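Local coordinates for protein teicoplanin pseudoaglycone deacetylases Orf2 (PDB 3DFF) that is a zinc-dependent deacetylase that probably removes the acetyl group from the teicoplanin pseudoaglycone during biosynthesis of this lipoglycopeptide antibiotic, at residues L10-P15 with R183-L188; H60-L65 with M233-G238; T110-V113 with K118-V121; D69-Y74 with S98-L103; Y190-S195 with D248-Q253. One frame throughout, in Å; residues are numbered along the deposited sequence. Where two conformers were deposited one is given.

Contact 1 (L10-P15 with R183-L188); sequences LLAISP and RLWEDL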
# COMPACT_ATOMS: atom_id res chain seq x y z
N LEU A 10 8.58 11.39 -8.74
CA LEU A 10 7.43 10.90 -7.99
C LEU A 10 7.82 9.70 -7.13
O LEU A 10 8.24 8.68 -7.67
CB LEU A 10 6.31 10.51 -8.97
CG LEU A 10 5.03 9.88 -8.40
CD1 LEU A 10 4.34 10.82 -7.46
CD2 LEU A 10 4.10 9.50 -9.52
N LEU A 11 7.70 9.85 -5.82
CA LEU A 11 7.96 8.74 -4.90
C LEU A 11 6.63 8.21 -4.38
O LEU A 11 5.93 8.93 -3.67
CB LEU A 11 8.82 9.20 -3.71
CG LEU A 11 9.12 8.19 -2.58
CD1 LEU A 11 9.91 6.97 -3.11
CD2 LEU A 11 9.83 8.89 -1.43
N ALA A 12 6.31 6.97 -4.75
CA ALA A 12 5.13 6.30 -4.22
C ALA A 12 5.59 5.44 -3.05
O ALA A 12 6.63 4.78 -3.13
CB ALA A 12 4.45 5.48 -5.27
N ILE A 13 4.84 5.47 -1.96
CA ILE A 13 5.20 4.66 -0.79
C ILE A 13 4.09 3.66 -0.50
O ILE A 13 3.02 4.04 -0.02
CB ILE A 13 5.50 5.55 0.41
CG1 ILE A 13 6.60 6.58 0.05
CG2 ILE A 13 5.92 4.72 1.63
CD1 ILE A 13 6.96 7.48 1.16
N SER A 14 4.36 2.41 -0.83
CA SER A 14 3.37 1.35 -0.70
C SER A 14 3.55 0.60 0.63
O SER A 14 4.67 0.24 0.97
CB SER A 14 3.53 0.38 -1.86
OG SER A 14 2.46 -0.56 -1.87
N PRO A 15 2.46 0.34 1.37
CA PRO A 15 2.62 -0.48 2.59
C PRO A 15 3.10 -1.88 2.23
O PRO A 15 4.12 -2.33 2.79
CB PRO A 15 1.20 -0.52 3.21
CG PRO A 15 0.41 0.46 2.48
CD PRO A 15 1.07 0.76 1.15
N ARG A 183 0.29 13.31 -1.22
CA ARG A 183 -1.10 12.99 -1.51
C ARG A 183 -1.34 11.58 -1.02
O ARG A 183 -0.38 10.81 -0.87
CB ARG A 183 -1.40 13.06 -3.01
CG ARG A 183 -1.16 14.42 -3.67
CD ARG A 183 -1.51 14.38 -5.14
NE ARG A 183 -2.94 14.21 -5.39
CZ ARG A 183 -3.83 15.21 -5.38
NH1 ARG A 183 -3.44 16.46 -5.12
NH2 ARG A 183 -5.11 14.96 -5.60
N LEU A 184 -2.60 11.25 -0.74
CA LEU A 184 -2.97 9.88 -0.38
C LEU A 184 -3.86 9.31 -1.46
O LEU A 184 -4.75 10.00 -1.95
CB LEU A 184 -3.72 9.85 0.94
CG LEU A 184 -3.08 10.59 2.11
CD1 LEU A 184 -3.89 10.40 3.37
CD2 LEU A 184 -1.63 10.15 2.33
N TRP A 185 -3.65 8.04 -1.81
CA TRP A 185 -4.56 7.39 -2.76
C TRP A 185 -5.65 6.67 -2.01
O TRP A 185 -5.52 6.34 -0.83
CB TRP A 185 -3.82 6.43 -3.70
CG TRP A 185 -3.12 5.29 -3.01
CD1 TRP A 185 -3.69 4.31 -2.23
CD2 TRP A 185 -1.72 4.99 -3.07
NE1 TRP A 185 -2.72 3.43 -1.78
CE2 TRP A 185 -1.50 3.83 -2.28
CE3 TRP A 185 -0.63 5.60 -3.69
CZ2 TRP A 185 -0.22 3.26 -2.13
CZ3 TRP A 185 0.65 5.04 -3.51
CH2 TRP A 185 0.83 3.88 -2.76
N GLU A 186 -6.74 6.40 -2.72
CA GLU A 186 -7.83 5.62 -2.16
C GLU A 186 -7.44 4.15 -2.19
O GLU A 186 -7.22 3.59 -3.27
CB GLU A 186 -9.09 5.88 -3.00
CG GLU A 186 -10.31 5.24 -2.43
CD GLU A 186 -11.53 5.43 -3.32
OE1 GLU A 186 -11.40 5.36 -4.56
OE2 GLU A 186 -12.63 5.64 -2.76
N ASP A 187 -7.32 3.52 -1.01
CA ASP A 187 -6.85 2.12 -0.97
C ASP A 187 -7.83 1.23 -1.72
O ASP A 187 -9.00 1.20 -1.38
CB ASP A 187 -6.72 1.58 0.47
CG ASP A 187 -5.91 2.49 1.37
OD1 ASP A 187 -4.88 2.00 1.90
OD2 ASP A 187 -6.31 3.67 1.57
N LEU A 188 -7.32 0.52 -2.73
CA LEU A 188 -8.12 -0.48 -3.45
C LEU A 188 -7.57 -1.89 -3.25
O LEU A 188 -6.36 -2.08 -3.17
CB LEU A 188 -8.18 -0.15 -4.95
CG LEU A 188 -8.77 1.22 -5.30
CD1 LEU A 188 -8.64 1.48 -6.77
CD2 LEU A 188 -10.24 1.29 -4.89

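Contact 2 (H60-L65 with M233-G238); sequences HTIWGL and MVLLNG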
# COMPACT_ATOMS: atom_id res chain seq x y z
N HIS A 60 0.38 -18.03 3.67
CA HIS A 60 1.22 -18.56 2.59
C HIS A 60 0.43 -19.54 1.73
O HIS A 60 0.52 -19.52 0.51
CB HIS A 60 2.49 -19.20 3.14
CG HIS A 60 3.40 -18.21 3.81
ND1 HIS A 60 4.48 -18.59 4.58
CD2 HIS A 60 3.38 -16.86 3.83
CE1 HIS A 60 5.08 -17.51 5.05
NE2 HIS A 60 4.44 -16.45 4.59
N THR A 61 -0.36 -20.39 2.39
CA THR A 61 -1.23 -21.34 1.70
C THR A 61 -2.28 -20.63 0.83
O THR A 61 -2.52 -21.05 -0.31
CB THR A 61 -1.89 -22.30 2.72
OG1 THR A 61 -0.86 -23.10 3.32
CG2 THR A 61 -2.91 -23.20 2.02
N ILE A 62 -2.86 -19.55 1.35
CA ILE A 62 -3.85 -18.76 0.61
C ILE A 62 -3.19 -18.11 -0.62
O ILE A 62 -3.83 -17.95 -1.67
CB ILE A 62 -4.51 -17.72 1.55
CG1 ILE A 62 -5.49 -18.43 2.49
CG2 ILE A 62 -5.20 -16.60 0.77
CD1 ILE A 62 -5.92 -17.59 3.68
N TRP A 63 -1.90 -17.81 -0.49
CA TRP A 63 -1.12 -17.20 -1.57
C TRP A 63 -0.58 -18.22 -2.56
O TRP A 63 0.20 -17.87 -3.46
CB TRP A 63 0.05 -16.40 -0.98
CG TRP A 63 -0.38 -15.20 -0.20
CD1 TRP A 63 -1.57 -14.53 -0.29
CD2 TRP A 63 0.41 -14.48 0.76
NE1 TRP A 63 -1.58 -13.46 0.56
CE2 TRP A 63 -0.37 -13.40 1.22
CE3 TRP A 63 1.70 -14.65 1.26
CZ2 TRP A 63 0.10 -12.50 2.17
CZ3 TRP A 63 2.17 -13.77 2.20
CH2 TRP A 63 1.36 -12.70 2.66
N GLY A 64 -0.97 -19.48 -2.40
CA GLY A 64 -0.54 -20.53 -3.33
C GLY A 64 0.87 -21.03 -3.14
O GLY A 64 1.49 -21.55 -4.08
N LEU A 65 1.38 -20.88 -1.91
CA LEU A 65 2.71 -21.31 -1.54
C LEU A 65 2.63 -22.40 -0.49
O LEU A 65 1.58 -22.61 0.11
CB LEU A 65 3.53 -20.13 -1.00
CG LEU A 65 3.67 -18.92 -1.93
CD1 LEU A 65 4.38 -17.77 -1.24
CD2 LEU A 65 4.39 -19.33 -3.22
N MSE A 233 -4.08 -12.99 -6.41
CA MSE A 233 -5.26 -13.04 -7.28
C MSE A 233 -6.49 -13.70 -6.65
O MSE A 233 -7.59 -13.12 -6.68
CB MSE A 233 -4.92 -13.64 -8.64
CG MSE A 233 -4.22 -12.65 -9.61
SE MSE A 233 -4.92 -10.80 -9.61
CE MSE A 233 -3.58 -10.01 -8.42
N VAL A 234 -6.33 -14.88 -6.06
CA VAL A 234 -7.49 -15.58 -5.46
C VAL A 234 -8.10 -14.73 -4.35
O VAL A 234 -9.31 -14.52 -4.31
CB VAL A 234 -7.13 -17.02 -4.98
CG1 VAL A 234 -8.30 -17.67 -4.23
CG2 VAL A 234 -6.71 -17.88 -6.17
N LEU A 235 -7.24 -14.21 -3.48
CA LEU A 235 -7.66 -13.34 -2.37
C LEU A 235 -8.39 -12.09 -2.86
O LEU A 235 -9.43 -11.73 -2.31
CB LEU A 235 -6.42 -12.96 -1.55
CG LEU A 235 -6.47 -12.44 -0.12
CD1 LEU A 235 -7.38 -13.29 0.75
CD2 LEU A 235 -5.04 -12.45 0.43
N LEU A 236 -7.86 -11.44 -3.89
CA LEU A 236 -8.46 -10.20 -4.40
C LEU A 236 -9.75 -10.40 -5.20
O LEU A 236 -10.66 -9.57 -5.13
CB LEU A 236 -7.45 -9.43 -5.26
CG LEU A 236 -6.30 -8.77 -4.51
CD1 LEU A 236 -5.18 -8.43 -5.47
CD2 LEU A 236 -6.77 -7.54 -3.78
N ASN A 237 -9.83 -11.49 -5.95
CA ASN A 237 -11.01 -11.74 -6.78
C ASN A 237 -12.25 -12.14 -5.99
O ASN A 237 -13.37 -11.81 -6.37
CB ASN A 237 -10.70 -12.74 -7.88
CG ASN A 237 -10.08 -12.07 -9.09
OD1 ASN A 237 -10.76 -11.36 -9.83
ND2 ASN A 237 -8.77 -12.25 -9.26
N GLY A 238 -12.02 -12.85 -4.89
CA GLY A 238 -13.11 -13.32 -4.03
C GLY A 238 -13.84 -14.48 -4.67
O GLY A 238 -13.32 -15.12 -5.59
O HOH W 1 -4.53 -15.35 -3.14

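Contact 3 (T110-V113 with K118-V121); sequences TAHV and KLAV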
# COMPACT_ATOMS: atom_id res chain seq x y z
N THR A 110 0.20 -11.03 15.18
CA THR A 110 -1.08 -11.44 14.58
C THR A 110 -1.33 -12.93 14.88
O THR A 110 -0.42 -13.75 14.86
CB THR A 110 -1.08 -11.21 13.05
OG1 THR A 110 -0.07 -12.01 12.47
CG2 THR A 110 -0.77 -9.76 12.72
N ALA A 111 -2.58 -13.26 15.16
CA ALA A 111 -2.94 -14.62 15.54
C ALA A 111 -4.15 -15.09 14.77
O ALA A 111 -5.02 -14.30 14.45
CB ALA A 111 -3.21 -14.70 17.03
N HIS A 112 -4.19 -16.39 14.48
CA HIS A 112 -5.39 -17.02 13.94
C HIS A 112 -6.28 -17.47 15.10
O HIS A 112 -5.80 -18.07 16.06
CB HIS A 112 -5.03 -18.23 13.07
CG HIS A 112 -6.22 -18.96 12.53
ND1 HIS A 112 -6.98 -18.48 11.49
CD2 HIS A 112 -6.79 -20.13 12.91
CE1 HIS A 112 -7.97 -19.32 11.24
NE2 HIS A 112 -7.87 -20.34 12.08
N VAL A 113 -7.57 -17.17 14.99
CA VAL A 113 -8.55 -17.58 16.00
C VAL A 113 -9.43 -18.67 15.40
O VAL A 113 -10.05 -18.47 14.35
CB VAL A 113 -9.40 -16.37 16.47
CG1 VAL A 113 -10.42 -16.80 17.54
CG2 VAL A 113 -8.49 -15.27 17.00
N LYS A 118 -11.01 -13.74 9.71
CA LYS A 118 -10.13 -12.58 9.87
C LYS A 118 -9.11 -12.79 10.99
O LYS A 118 -9.45 -13.30 12.07
CB LYS A 118 -10.97 -11.32 10.13
CG LYS A 118 -10.22 -9.99 9.99
CD LYS A 118 -9.72 -9.78 8.57
CE LYS A 118 -9.13 -8.38 8.37
NZ LYS A 118 -8.48 -8.27 7.04
N LEU A 119 -7.86 -12.41 10.73
CA LEU A 119 -6.80 -12.52 11.73
C LEU A 119 -6.90 -11.43 12.79
O LEU A 119 -7.19 -10.28 12.49
CB LEU A 119 -5.42 -12.48 11.07
CG LEU A 119 -5.07 -13.60 10.09
CD1 LEU A 119 -3.74 -13.30 9.40
CD2 LEU A 119 -5.01 -14.95 10.78
N ALA A 120 -6.65 -11.82 14.04
CA ALA A 120 -6.70 -10.89 15.16
C ALA A 120 -5.30 -10.35 15.45
O ALA A 120 -4.31 -11.04 15.25
CB ALA A 120 -7.24 -11.61 16.40
N VAL A 121 -5.23 -9.11 15.91
CA VAL A 121 -3.99 -8.50 16.38
C VAL A 121 -3.96 -8.53 17.91
O VAL A 121 -4.90 -8.10 18.57
CB VAL A 121 -3.86 -7.04 15.88
CG1 VAL A 121 -2.56 -6.44 16.33
CG2 VAL A 121 -3.95 -7.00 14.37
O HOH W 2 -8.72 -15.83 12.78

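Contact 4 (D69-Y74 with S98-L103); sequences DDAVLY and SIYRKL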
# COMPACT_ATOMS: atom_id res chain seq x y z
N ASP A 69 7.55 -21.69 2.61
CA ASP A 69 8.18 -21.03 1.46
C ASP A 69 8.65 -19.64 1.84
O ASP A 69 8.11 -19.02 2.78
CB ASP A 69 7.19 -20.92 0.28
CG ASP A 69 7.13 -22.18 -0.58
OD1 ASP A 69 7.98 -23.08 -0.41
OD2 ASP A 69 6.22 -22.27 -1.43
N ASP A 70 9.62 -19.13 1.09
CA ASP A 70 10.09 -17.75 1.27
C ASP A 70 9.12 -16.84 0.54
O ASP A 70 9.37 -16.40 -0.60
CB ASP A 70 11.54 -17.63 0.76
CG ASP A 70 12.16 -16.26 1.02
OD1 ASP A 70 11.44 -15.31 1.37
OD2 ASP A 70 13.40 -16.13 0.86
N ALA A 71 8.00 -16.55 1.20
CA ALA A 71 6.91 -15.79 0.62
C ALA A 71 7.33 -14.39 0.23
O ALA A 71 6.90 -13.88 -0.80
CB ALA A 71 5.72 -15.75 1.57
N VAL A 72 8.15 -13.76 1.07
CA VAL A 72 8.60 -12.40 0.78
C VAL A 72 9.37 -12.38 -0.55
O VAL A 72 9.17 -11.48 -1.36
CB VAL A 72 9.45 -11.81 1.92
CG1 VAL A 72 10.02 -10.44 1.51
CG2 VAL A 72 8.63 -11.71 3.20
N LEU A 73 10.26 -13.35 -0.76
CA LEU A 73 10.98 -13.43 -2.04
C LEU A 73 10.01 -13.56 -3.22
O LEU A 73 10.14 -12.82 -4.20
CB LEU A 73 12.01 -14.58 -2.06
CG LEU A 73 12.88 -14.68 -3.31
CD1 LEU A 73 13.71 -13.40 -3.50
CD2 LEU A 73 13.77 -15.90 -3.22
N TYR A 74 9.05 -14.47 -3.12
CA TYR A 74 8.04 -14.65 -4.17
C TYR A 74 7.33 -13.33 -4.45
O TYR A 74 7.18 -12.93 -5.60
CB TYR A 74 7.00 -15.72 -3.81
CG TYR A 74 7.40 -17.14 -4.13
CD1 TYR A 74 8.15 -17.89 -3.23
CD2 TYR A 74 7.02 -17.75 -5.33
CE1 TYR A 74 8.54 -19.20 -3.50
CE2 TYR A 74 7.39 -19.08 -5.61
CZ TYR A 74 8.15 -19.79 -4.69
OH TYR A 74 8.54 -21.09 -4.95
N SER A 98 3.00 -7.37 9.05
CA SER A 98 2.33 -7.70 10.33
C SER A 98 2.30 -9.19 10.63
O SER A 98 2.38 -9.56 11.80
CB SER A 98 0.92 -7.13 10.36
OG SER A 98 0.15 -7.66 9.28
N ILE A 99 2.21 -10.06 9.61
CA ILE A 99 2.15 -11.51 9.90
C ILE A 99 3.47 -12.11 10.37
O ILE A 99 3.52 -13.27 10.80
CB ILE A 99 1.58 -12.35 8.73
CG1 ILE A 99 2.42 -12.15 7.45
CG2 ILE A 99 0.13 -12.02 8.52
CD1 ILE A 99 2.08 -13.20 6.33
N TYR A 100 4.54 -11.33 10.29
CA TYR A 100 5.85 -11.83 10.69
C TYR A 100 6.37 -11.17 11.95
O TYR A 100 7.42 -11.60 12.45
CB TYR A 100 6.89 -11.65 9.57
CG TYR A 100 6.48 -12.25 8.23
CD1 TYR A 100 6.15 -13.62 8.11
CD2 TYR A 100 6.42 -11.45 7.09
CE1 TYR A 100 5.78 -14.17 6.89
CE2 TYR A 100 6.05 -12.00 5.85
CZ TYR A 100 5.73 -13.35 5.76
OH TYR A 100 5.34 -13.87 4.54
N ARG A 101 5.69 -10.12 12.42
CA ARG A 101 6.23 -9.35 13.54
C ARG A 101 5.90 -10.00 14.88
O ARG A 101 4.90 -10.69 15.02
CB ARG A 101 5.72 -7.90 13.54
CG ARG A 101 6.20 -7.09 12.31
CD ARG A 101 6.21 -5.58 12.61
NE ARG A 101 4.91 -4.99 12.93
CZ ARG A 101 4.02 -4.61 12.01
NH1 ARG A 101 4.26 -4.83 10.73
NH2 ARG A 101 2.88 -4.05 12.37
N LYS A 102 6.76 -9.74 15.87
CA LYS A 102 6.55 -10.17 17.24
C LYS A 102 6.34 -8.98 18.19
O LYS A 102 6.77 -7.86 17.89
CB LYS A 102 7.73 -10.96 17.74
CG LYS A 102 7.78 -12.36 17.16
CD LYS A 102 8.93 -13.14 17.74
CE LYS A 102 8.95 -14.56 17.23
NZ LYS A 102 10.13 -15.29 17.79
N LEU A 103 5.66 -9.25 19.31
CA LEU A 103 5.45 -8.27 20.37
C LEU A 103 6.68 -8.20 21.25
O LEU A 103 7.48 -9.13 21.26
CB LEU A 103 4.25 -8.66 21.23
CG LEU A 103 2.88 -8.78 20.55
CD1 LEU A 103 1.81 -9.04 21.56
CD2 LEU A 103 2.56 -7.53 19.74

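Contact 5 (Y190-S195 with D248-Q253); sequences YAVFKS and DEHARQ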
# COMPACT_ATOMS: atom_id res chain seq x y z
N TYR A 190 -9.99 -2.11 -1.01
CA TYR A 190 -10.59 -1.82 0.31
C TYR A 190 -11.75 -0.84 0.24
O TYR A 190 -12.76 -0.99 0.93
CB TYR A 190 -9.57 -1.16 1.24
CG TYR A 190 -8.55 -2.06 1.87
CD1 TYR A 190 -8.86 -2.84 2.98
CD2 TYR A 190 -7.23 -2.10 1.39
CE1 TYR A 190 -7.91 -3.64 3.59
CE2 TYR A 190 -6.26 -2.90 1.99
CZ TYR A 190 -6.61 -3.66 3.10
OH TYR A 190 -5.66 -4.44 3.70
N ALA A 191 -11.59 0.19 -0.58
CA ALA A 191 -12.57 1.28 -0.62
C ALA A 191 -13.92 0.84 -1.18
O ALA A 191 -14.92 1.54 -1.04
CB ALA A 191 -12.02 2.44 -1.41
N VAL A 192 -13.94 -0.32 -1.82
CA VAL A 192 -15.19 -0.86 -2.38
C VAL A 192 -16.07 -1.36 -1.22
O VAL A 192 -17.31 -1.42 -1.35
CB VAL A 192 -14.91 -1.97 -3.45
CG1 VAL A 192 -16.20 -2.64 -3.95
CG2 VAL A 192 -14.15 -1.38 -4.63
N PHE A 193 -15.45 -1.66 -0.09
CA PHE A 193 -16.14 -2.24 1.07
C PHE A 193 -16.15 -1.38 2.32
O PHE A 193 -16.67 -1.82 3.35
CB PHE A 193 -15.53 -3.58 1.47
CG PHE A 193 -15.29 -4.50 0.34
CD1 PHE A 193 -16.34 -5.24 -0.21
CD2 PHE A 193 -14.02 -4.64 -0.18
CE1 PHE A 193 -16.12 -6.11 -1.27
CE2 PHE A 193 -13.79 -5.49 -1.25
CZ PHE A 193 -14.84 -6.24 -1.79
N LYS A 194 -15.56 -0.18 2.27
CA LYS A 194 -15.46 0.70 3.45
C LYS A 194 -15.97 2.11 3.17
O LYS A 194 -16.01 2.55 2.02
CB LYS A 194 -14.02 0.75 3.96
CG LYS A 194 -13.42 -0.61 4.28
CD LYS A 194 -14.00 -1.18 5.57
CE LYS A 194 -13.52 -2.60 5.80
NZ LYS A 194 -13.97 -3.08 7.14
N SER A 195 -16.34 2.84 4.23
CA SER A 195 -16.99 4.15 4.07
C SER A 195 -16.12 5.17 3.34
O SER A 195 -16.63 6.01 2.58
CB SER A 195 -17.42 4.73 5.43
OG SER A 195 -16.29 5.15 6.19
N ASP A 248 -13.60 -1.40 -11.97
CA ASP A 248 -14.22 -0.62 -13.06
C ASP A 248 -15.48 0.10 -12.57
O ASP A 248 -15.69 1.27 -12.90
CB ASP A 248 -14.57 -1.54 -14.22
CG ASP A 248 -13.39 -1.80 -15.16
OD1 ASP A 248 -12.42 -1.01 -15.17
OD2 ASP A 248 -13.45 -2.80 -15.92
N GLU A 249 -16.30 -0.61 -11.80
CA GLU A 249 -17.55 -0.06 -11.28
C GLU A 249 -17.28 1.06 -10.28
O GLU A 249 -17.97 2.08 -10.27
CB GLU A 249 -18.40 -1.16 -10.64
CG GLU A 249 -19.75 -0.70 -10.02
CD GLU A 249 -20.63 0.14 -10.97
OE1 GLU A 249 -20.42 0.10 -12.21
OE2 GLU A 249 -21.54 0.85 -10.47
N HIS A 250 -16.24 0.88 -9.48
CA HIS A 250 -15.89 1.90 -8.51
C HIS A 250 -15.48 3.18 -9.22
O HIS A 250 -15.92 4.27 -8.84
CB HIS A 250 -14.77 1.39 -7.59
CG HIS A 250 -14.41 2.37 -6.52
ND1 HIS A 250 -15.19 2.57 -5.40
CD2 HIS A 250 -13.37 3.23 -6.41
CE1 HIS A 250 -14.64 3.49 -4.64
NE2 HIS A 250 -13.54 3.92 -5.23
N ALA A 251 -14.63 3.05 -10.24
CA ALA A 251 -14.21 4.19 -11.04
C ALA A 251 -15.42 4.83 -11.72
O ALA A 251 -15.52 6.05 -11.76
CB ALA A 251 -13.21 3.76 -12.07
N ARG A 252 -16.32 4.01 -12.25
CA ARG A 252 -17.49 4.53 -12.96
C ARG A 252 -18.38 5.36 -12.02
O ARG A 252 -18.88 6.41 -12.42
CB ARG A 252 -18.28 3.40 -13.62
CG ARG A 252 -19.34 3.87 -14.62
CD ARG A 252 -20.46 2.84 -14.77
NE ARG A 252 -21.21 2.70 -13.53
CZ ARG A 252 -22.07 3.60 -13.04
NH1 ARG A 252 -22.33 4.72 -13.70
NH2 ARG A 252 -22.68 3.37 -11.89
N GLN A 253 -18.56 4.90 -10.79
CA GLN A 253 -19.30 5.66 -9.76
C GLN A 253 -18.80 7.09 -9.60
O GLN A 253 -19.58 8.03 -9.45
CB GLN A 253 -19.15 5.00 -8.40
CG GLN A 253 -20.07 3.86 -8.15
CD GLN A 253 -19.92 3.32 -6.73
OE1 GLN A 253 -20.45 2.26 -6.41
NE2 GLN A 253 -19.19 4.05 -5.88

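Contact 1 (L10-P15 with R183-L188)
The indole of Trp185 meets the C-terminal end of strand 9-14 across a Rossmann-like sheet. Strand 151-155 runs between the two partners, so their axes come no closer than 9.3 Å and diverge by 48°, a gap that the large ring bridges from strand 182-185. Its six-membered ring does the touching. Ile13 O lies oblique to the ring, 3.5 Å from Trp185 CH2. At the ring edge, near its plane, Trp185 CZ3 packs against Ala12 CB at 4.2 Å, and Trp185 CH2 lies 4.1 Å from Ser14 CA. Farther along, Trp185 CZ2 meets Pro15 CD obliquely at 4.3 Å. A chi1 of 61° tucks CG between the two backbone branches and turns the six-membered ring toward strand 9-14. Helix 19-33, through Ala20 and Ser23, and Cys155 add further walls.

Outside this shell the polar groups are tied elsewhere. Ile13 O accepts a hydrogen bond from Thr154 OG1, while Ser14 OG donates to His16 O and accepts from Ala20 N. The strand end is thus coupled to the segment leading into helix 19-33, with zinc ligands His16 and Asp19; the side chain of Pro15 comes to about 5 Å from the zinc ion (nearest atoms). From the other segment, Asp187 OD1 bonds His164 ND1, consistent with a second-shell carboxylate orienting the zinc ligand His164. Pro15 and Asp187 thus bring both segments to the metal site. Asp187 N lies in the plane of the Trp185 ring at its edge, 3.9 Å from Trp185 CD1.

Contact 2 (H60-L65 with M233-G238)
A single water is gripped from both segments: it donates to Ile62 O at 3.1 Å and accepts from Leu235 N at 3.0 Å. It thereby links the last turn of helix 54-62 to the first turn of the short helix 233-237. Beside this bridge the apolar contact is carried by Leu235, whose two methyls divide the work. Leu235 CD1 packs on Ile62 CG2 at 4.0 Å. Leu235 CD2 comes to the five-membered part of the Trp63 indole, 3.6 Å from Trp63 NE1, at the ring edge and near its plane. The leucine extends this far because its CG stands anti to the backbone N (chi1 -161°), and it lies at a slant to both partners.

Helix 54-62 ends in a Schellman motif with Gly64 as C-prime residue: Leu65 N bonds His60 O at 2.9 Å, and Gly64 N bonds Thr61 O. Trp63, the first residue off the helix, folds its ring back so that His60 N sits above one face, toward its rim. Arg75 makes a cation-pi contact with the indole, and Ser231 and Gln232 touch it too. In helix 233-237, Met233 O, of a selenomethionine, takes both Asn237 N and Asn237 ND2, the latter at 3.0 Å.

The side chains of Trp63 and Asp97 come to about 5 Å at their nearest atoms; Asp97 binds zinc in a structure of this protein, though none is bound to it here. Direct contact is thus made by apolar side-chain atoms and the indole edge, while the polar link between helices 54-62 and 233-237 is solvent-mediated.

Contact 3 (T110-V113 with K118-V121)
The imidazole of His112 has Leu119 CD2 at its edge, near the ring plane and 4.1 Å from His112 ND1. The same methyl reaches back over the histidine's backbone, 3.8 Å from His112 CA, and also touches Ala111 O. A chi1 of 177° swings the ring outward from the leucine segment; His112 CB itself touches Leu119 CD2. The two side chains cross at about a right angle. Helix 54-62 lies against the same pair, Arg58 touching His112 and Ala55 touching Leu119.

Both segments belong to a small beta hairpin, strands 110-111 and 120-121. Ala111 and Ala120 form its hydrogen-bonded antiparallel pair: Ala111 N donates to Ala120 O at 2.8 Å and Ala120 N to Ala111 O at 3.0 Å. The next pair, Thr110 with Val121, is non-hydrogen-bonded, and here Thr110 CA approaches Ala120 O at 3.3 Å in a CA-H...O contact. Thr110 and Val121 occupy one face, Thr110 resting on Ser98 and Ile99 of the loop that precedes the hairpin. The two alanines lie on the other face, where Val113 CG2 packs on Ala120 CB at 3.9 Å.

Toward the turn the strands separate and a water takes over the pairing, accepting from Val113 N at 2.8 Å and lying 2.7 Å from Lys118 O, one of several acceptors around it.

Contact 4 (D69-Y74 with S98-L103)
Tyr100 leaves its loop with CB directed toward the start of helix 71-85, where its ring meets Ala71 and Val72. CG stands anti to the carbonyl carbon (chi1 -54°), which sends the ring across toward the helix. Over the centre of one ring face lies Ile99 CG1, 3.8 Å above the plane, from the preceding residue. Farther out, Tyr100 CE2 meets Val72 CG2 obliquely at 3.7 Å, and the valine and tyrosine side chains run past one another head to tail. At the tip Tyr100 OH comes within 3.5 Å of Ala71 CB, and its hydrogen bond goes to His60 NE2 of helix 54-62.

The helix end is itself fixed by an N-cap: Asp70 OD1 accepts from Leu73 N at 3.1 Å, the donor above the carboxylate plane. On the loop side, Ile99 N bonds Asp97 OD1 and Arg101 NH1 forms a salt bridge with Asp163 OD1. Both acids bind zinc in a structure of this protein, though none is bound to them here.

The buried hydroxyl thus meets methyl groups of helix 71-85 but satisfies its polarity on helix 54-62, so one tyrosine joins two helices to the loop of a metal-site residue.

Contact 5 (Y190-S195 with D248-Q253)
Helix 243-254 presents His250, which with Glu186 binds zinc in a structure of this protein, to the loop after strand 182-185; no metal occupies that site here. The imidazole leans on Ala191 and Val192. Val192 CG2 touches His250 CB at 4.1 Å and His250 ND1 at 4.2 Å, approaching the ring obliquely. On the far part of the ring, His250 CE1 lies 4.1 Å from Ala191 O and 4.3 Å from Ala191 CB. The histidine gets there with CG anti to the backbone N (chi1 -177°), which extends the ring from the helix toward Ala191 and Val192.

Its polar end has a partner outside the two segments: His250 NE2 is hydrogen-bonded to Glu186 OE1, and Ala191 also packs on Glu186. The metal-free pair is therefore held together directly, with the loop lying against the imidazole by van der Waals contact. Residues 190-192 have a helical backbone shape, and Phe193 N closes the turn on Tyr190 O at 3.0 Å.

On another side of the helix, Asp248 OD1 forms a salt bridge with Arg219. One turn apart on the outer surface, Arg252 grips Glu249 side-on with two nitrogens, Arg252 NE to Glu249 OE1 at 3.0 Å and Arg252 NH2 to Glu249 OE2 at 3.1 Å, each oxygen met on its syn side.

Overall arrangement
From the N terminus, the chain opens contact 1 in strand 9-14 and contact 2 in helix 54-62 before any loop closes. Contact 4 closes first, joining helix 71-85 to the loop after strand 89-92. Contact 3, the hairpin, follows in series and touches it through Thr110 and Leu119. Both lie within the spans of contacts 1 and 2. Contact 1 then closes across the central sheet, crossing contact 2, which closes only at helix 233-237. Contact 5 opens after contact 1 has closed, crosses contact 2 and ends in helix 243-254. Glu186 with His250 links contacts 1 and 5; His60 with Tyr100 links contacts 2 and 4.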